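Local coordinates for protein polymeric Immunoglobulin Receptor (Oncorhynchus mykiss, PDB 5F1S) that probably binds polymeric immunoglobulins for transport to mucosal surfaces, its ectodomain giving rise to the secretory component of secreted antibody, at residues 3-8 with 16-21; 137-142 with 196-201. All coordinates share one frame; numbering follows the deposited sequence.

Each contact belongs to a different V-set domain, with about 28 Å between their centres and about 12 Å between their nearest atoms. Both include a cysteine of a domain disulfide: Cys20 of contact 1 pairs with Cys90, Cys196 of contact 2 with Cys133. Contact 1 is partly buried and lies along the side of its sandwich, where backbone bonds at one end give way to aliphatic packing at the other. Contact 2 sits at the surface, on the loops at one end of its domain; it buries less area, relies on two aromatic rings against a tight turn, and is bridged by water instead of direct hydrogen bonds between its two segments.

Contact 1 of 2, residues 3-8 with 16-21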
# COMPACT_ATOMS: atom_id res chain seq x y z
N THR A 3 -20.78 1.33 6.94
CA THR A 3 -19.63 2.23 6.87
C THR A 3 -18.39 1.45 6.48
O THR A 3 -18.27 0.25 6.72
CB THR A 3 -19.36 2.94 8.20
OG1 THR A 3 -19.06 1.99 9.21
CG2 THR A 3 -20.58 3.69 8.68
N THR A 4 -17.42 2.18 5.96
CA THR A 4 -16.18 1.56 5.57
C THR A 4 -15.06 2.58 5.72
O THR A 4 -15.25 3.66 6.29
CB THR A 4 -16.28 0.98 4.15
OG1 THR A 4 -15.13 0.21 3.85
CG2 THR A 4 -16.37 2.08 3.07
N VAL A 5 -13.88 2.20 5.29
CA VAL A 5 -12.69 3.01 5.47
C VAL A 5 -12.65 4.15 4.46
O VAL A 5 -13.41 4.16 3.48
CB VAL A 5 -11.42 2.17 5.33
CG1 VAL A 5 -11.38 1.08 6.44
CG2 VAL A 5 -11.36 1.49 3.96
N GLY A 6 -11.69 5.07 4.64
CA GLY A 6 -11.57 6.18 3.71
C GLY A 6 -10.85 5.79 2.44
O GLY A 6 -10.36 4.68 2.30
N ASP A 7 -10.79 6.72 1.51
CA ASP A 7 -10.25 6.40 0.19
C ASP A 7 -8.83 5.87 0.33
O ASP A 7 -8.07 6.28 1.21
CB ASP A 7 -10.27 7.64 -0.71
CG ASP A 7 -11.67 8.14 -0.97
OD1 ASP A 7 -12.64 7.36 -0.84
OD2 ASP A 7 -11.80 9.32 -1.35
N LEU A 8 -8.48 4.92 -0.52
CA LEU A 8 -7.24 4.16 -0.40
C LEU A 8 -6.39 4.42 -1.62
O LEU A 8 -6.92 4.57 -2.72
CB LEU A 8 -7.46 2.60 -0.36
CG LEU A 8 -8.33 1.94 0.69
CD1 LEU A 8 -8.48 0.47 0.40
CD2 LEU A 8 -7.69 2.14 2.05
N VAL A 16 -5.83 -5.44 -1.05
CA VAL A 16 -6.48 -4.67 -0.00
C VAL A 16 -7.48 -5.55 0.74
O VAL A 16 -8.06 -6.47 0.17
CB VAL A 16 -7.20 -3.40 -0.52
CG1 VAL A 16 -6.18 -2.40 -1.10
CG2 VAL A 16 -8.27 -3.73 -1.53
N MET A 17 -7.67 -5.22 2.00
CA MET A 17 -8.63 -5.89 2.88
C MET A 17 -9.52 -4.79 3.43
O MET A 17 -9.03 -3.93 4.17
CB MET A 17 -7.93 -6.65 4.02
CG MET A 17 -8.90 -7.30 4.95
SD MET A 17 -7.97 -8.09 6.38
CE MET A 17 -7.47 -6.72 7.26
N ILE A 18 -10.80 -4.80 3.06
CA ILE A 18 -11.71 -3.69 3.29
C ILE A 18 -12.80 -4.16 4.24
O ILE A 18 -13.58 -5.05 3.87
CB ILE A 18 -12.33 -3.19 1.97
CG1 ILE A 18 -11.19 -2.66 1.10
CG2 ILE A 18 -13.36 -2.14 2.24
CD1 ILE A 18 -11.57 -2.52 -0.33
N PRO A 19 -12.93 -3.56 5.42
CA PRO A 19 -14.09 -3.84 6.29
C PRO A 19 -15.31 -3.02 5.89
O PRO A 19 -15.25 -1.78 5.85
CB PRO A 19 -13.60 -3.43 7.68
CG PRO A 19 -12.67 -2.22 7.37
CD PRO A 19 -12.00 -2.59 6.06
N CYS A 20 -16.44 -3.71 5.79
CA CYS A 20 -17.74 -3.09 5.61
C CYS A 20 -18.53 -3.38 6.87
O CYS A 20 -19.09 -4.48 7.01
CB CYS A 20 -18.46 -3.67 4.39
SG CYS A 20 -17.65 -3.36 2.77
N HIS A 21 -18.57 -2.41 7.77
CA HIS A 21 -19.25 -2.57 9.05
C HIS A 21 -20.73 -2.21 8.88
O HIS A 21 -21.09 -1.33 8.09
CB HIS A 21 -18.63 -1.71 10.16
CG HIS A 21 -17.33 -2.26 10.69
ND1 HIS A 21 -17.25 -3.13 11.76
CD2 HIS A 21 -16.07 -2.07 10.27
CE1 HIS A 21 -15.98 -3.44 11.98
NE2 HIS A 21 -15.25 -2.78 11.10
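Thr3 and His21 face each other as an antiparallel, hydrogen-bonded pair: Thr3 N gives to His21 O and His21 N gives to Thr3 O, each at 2.9 Å. On the sheet face they share, OG1 of Thr3 rests against CB of His21 at 3.8 Å. Beyond this pair side chains take over. Thr4 has OG1 anti to its backbone N (chi1 -172°), which turns the hydroxyl toward the strand, where it donates to Pro19 O at 2.8 Å. It comes from above the carbonyl plane, 41° out of it. Thr4 OG1 also sits 3.4 Å from CG2 of Ile18, so hydroxyl and methyl pack closely.

Val5 supplies the next bump. Val5 CG1 settles against the proline ring, 3.7 Å from Pro19 CG and about as far from CD, the two side chains crossing at roughly a right angle. The backbones then part company, reaching 8.9 Å between the CA atoms of Leu8 and Val16, and the Leu8 side chain, reaching toward Val16, bridges the interval. Leu8 and Val16 meet tip to tip, Leu8 CD1 lying 4.0 Å from Val16 CG1. Leu8 CD1 fits the shallow hollow between Val16 and Ile18, 4.2 Å from CG1 of Ile18. Ile18 thus meets Thr4 with one branch and Leu8 with the other; beyond the two segments it packs on Trp33 and Ile108.

The separation marks a change of sheet. Strand 2-3 pairs with 16-22, whereas Leu8 already bonds through its backbone to His107 and Asn109, starting 8-11 parallel to 103-111. This split first strand, A in one sheet and A' in the other beside the Cys20-Cys90 disulfide, is a familiar feature of the V-set immunoglobulin fold.

Contact 2 of 2, residues 137-142 with 196-201; sequences QGYRQH and CAAGQQ
Tyr139 and His142 bring their rings up to the turn at Ala198 and Gly199, and the van der Waals contacts come first. The apolar pair is CD1 of Tyr139 with CB of Ala198, at 3.9 Å; beside it Tyr139 CE1 lies 3.6 Å from the Ala198 carbonyl oxygen. Gln201 lies near the hydroxyl end of the tyrosine, though its exact placement there is doubtful. His142 adds CD2, which approaches Gly199 N to 3.5 Å. The imidazole is covered on one face from within its own type I turn, Tyr139 to His142: Tyr139 CD1 sits 3.8 Å above the His142 ring plane, over its centre.

The segments lie in the loop from strand 129-135 to 144-148 and at the turn of the hairpin 192-198/201-210, the B-C and F-G connections of a V-set domain, which in antibody variable domains carry CDR1 and CDR3. Here the second is very short, a type II' turn from Ala198 to Gln201. Gly199 takes the positive phi that this turn needs, and a CB on it would come tight against both His142 CD2 and Tyr139 CE1.

Between the two segments the polar link runs through water. A water in the plane of the tyrosine ring, at its edge, bonds Tyr139 OH at 3.2 Å and accepts from Gln200 N at 3.0 Å. An alanine in place of Tyr139 would probably break this water bridge, open a gap beside Ala198 and leave the His142 ring freer to turn. Within the hairpin, Gln201 N donates to Ala198 O and Ala198 N to Gln201 O. Outside the pair, Lys144 NZ bonds the carbonyls of Tyr139 and His142, tying their type I turn to strand 144-148, and Arg145 NH1 reaches Gly199 O.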
# COMPACT_ATOMS: atom_id res chain seq x y z
N GLN A 137 4.25 -3.45 -9.29
CA GLN A 137 4.63 -4.71 -9.93
C GLN A 137 5.51 -4.50 -11.14
O GLN A 137 6.34 -5.36 -11.46
CB GLN A 137 3.41 -5.53 -10.37
CG GLN A 137 2.62 -4.84 -11.42
CD GLN A 137 1.27 -5.49 -11.71
OE1 GLN A 137 0.71 -6.19 -10.87
NE2 GLN A 137 0.73 -5.22 -12.91
N GLY A 138 5.36 -3.37 -11.81
CA GLY A 138 6.12 -3.15 -13.02
C GLY A 138 7.58 -2.88 -12.80
O GLY A 138 8.31 -2.77 -13.80
N TYR A 139 8.03 -2.71 -11.55
CA TYR A 139 9.43 -2.44 -11.26
C TYR A 139 10.18 -3.65 -10.74
O TYR A 139 11.34 -3.52 -10.32
CB TYR A 139 9.52 -1.26 -10.27
CG TYR A 139 9.03 0.02 -10.95
CD1 TYR A 139 9.82 0.69 -11.84
CD2 TYR A 139 7.74 0.51 -10.74
CE1 TYR A 139 9.39 1.82 -12.49
CE2 TYR A 139 7.29 1.63 -11.39
CZ TYR A 139 8.13 2.30 -12.26
OH TYR A 139 7.72 3.42 -12.93
N ARG A 140 9.57 -4.83 -10.77
CA ARG A 140 10.22 -6.00 -10.18
C ARG A 140 11.59 -6.26 -10.79
O ARG A 140 12.54 -6.62 -10.07
CB ARG A 140 9.31 -7.22 -10.33
CG ARG A 140 8.20 -7.22 -9.29
CD ARG A 140 7.11 -8.21 -9.56
NE ARG A 140 6.11 -8.13 -8.51
CZ ARG A 140 4.85 -8.52 -8.63
NH1 ARG A 140 4.41 -9.01 -9.80
NH2 ARG A 140 4.02 -8.39 -7.60
N GLN A 141 11.72 -6.11 -12.10
CA GLN A 141 12.97 -6.44 -12.79
C GLN A 141 13.91 -5.25 -12.97
O GLN A 141 14.96 -5.42 -13.58
CB GLN A 141 12.67 -7.00 -14.18
CG GLN A 141 11.63 -8.11 -14.21
CD GLN A 141 12.07 -9.30 -13.41
OE1 GLN A 141 13.25 -9.46 -13.11
NE2 GLN A 141 11.11 -10.15 -13.02
N HIS A 142 13.54 -4.06 -12.52
CA HIS A 142 14.41 -2.91 -12.63
C HIS A 142 15.51 -2.96 -11.57
O HIS A 142 15.32 -3.43 -10.45
CB HIS A 142 13.63 -1.60 -12.43
CG HIS A 142 12.78 -1.19 -13.59
ND1 HIS A 142 11.78 -1.97 -14.11
CD2 HIS A 142 12.75 -0.03 -14.29
CE1 HIS A 142 11.17 -1.32 -15.08
NE2 HIS A 142 11.75 -0.14 -15.22
N CYS A 196 14.77 6.85 -3.02
CA CYS A 196 14.57 5.47 -3.47
C CYS A 196 14.12 5.58 -4.92
O CYS A 196 13.19 6.32 -5.20
CB CYS A 196 13.47 4.73 -2.67
SG CYS A 196 13.73 4.49 -0.96
N ALA A 197 14.73 4.82 -5.84
CA ALA A 197 14.34 5.02 -7.23
C ALA A 197 14.46 3.72 -8.01
O ALA A 197 15.17 2.80 -7.62
CB ALA A 197 15.18 6.09 -7.98
N ALA A 198 13.64 3.64 -9.04
CA ALA A 198 13.66 2.53 -9.98
C ALA A 198 13.15 3.08 -11.30
O ALA A 198 12.17 3.82 -11.33
CB ALA A 198 12.84 1.34 -9.49
N GLY A 199 13.83 2.76 -12.40
CA GLY A 199 13.42 3.42 -13.63
C GLY A 199 13.42 4.92 -13.47
O GLY A 199 14.33 5.51 -12.90
N GLN A 200 12.37 5.57 -13.99
CA GLN A 200 12.25 7.01 -13.92
C GLN A 200 11.36 7.45 -12.76
O GLN A 200 10.90 8.59 -12.75
CB GLN A 200 11.72 7.56 -15.24
CG GLN A 200 12.74 7.53 -16.38
CD GLN A 200 12.09 7.69 -17.74
OE1 GLN A 200 10.86 7.57 -17.88
NE2 GLN A 200 12.90 7.95 -18.76
N GLN A 201 11.09 6.57 -11.82
CA GLN A 201 10.25 6.93 -10.68
C GLN A 201 11.10 7.00 -9.43
O GLN A 201 12.10 6.29 -9.30
CB GLN A 201 9.13 5.91 -10.44
CG GLN A 201 8.11 5.80 -11.53
CD GLN A 201 7.67 7.09 -12.01
OE1 GLN A 201 7.26 7.97 -11.23
NE2 GLN A 201 7.77 7.28 -13.33
O HOH W 1 9.84 4.43 -15.07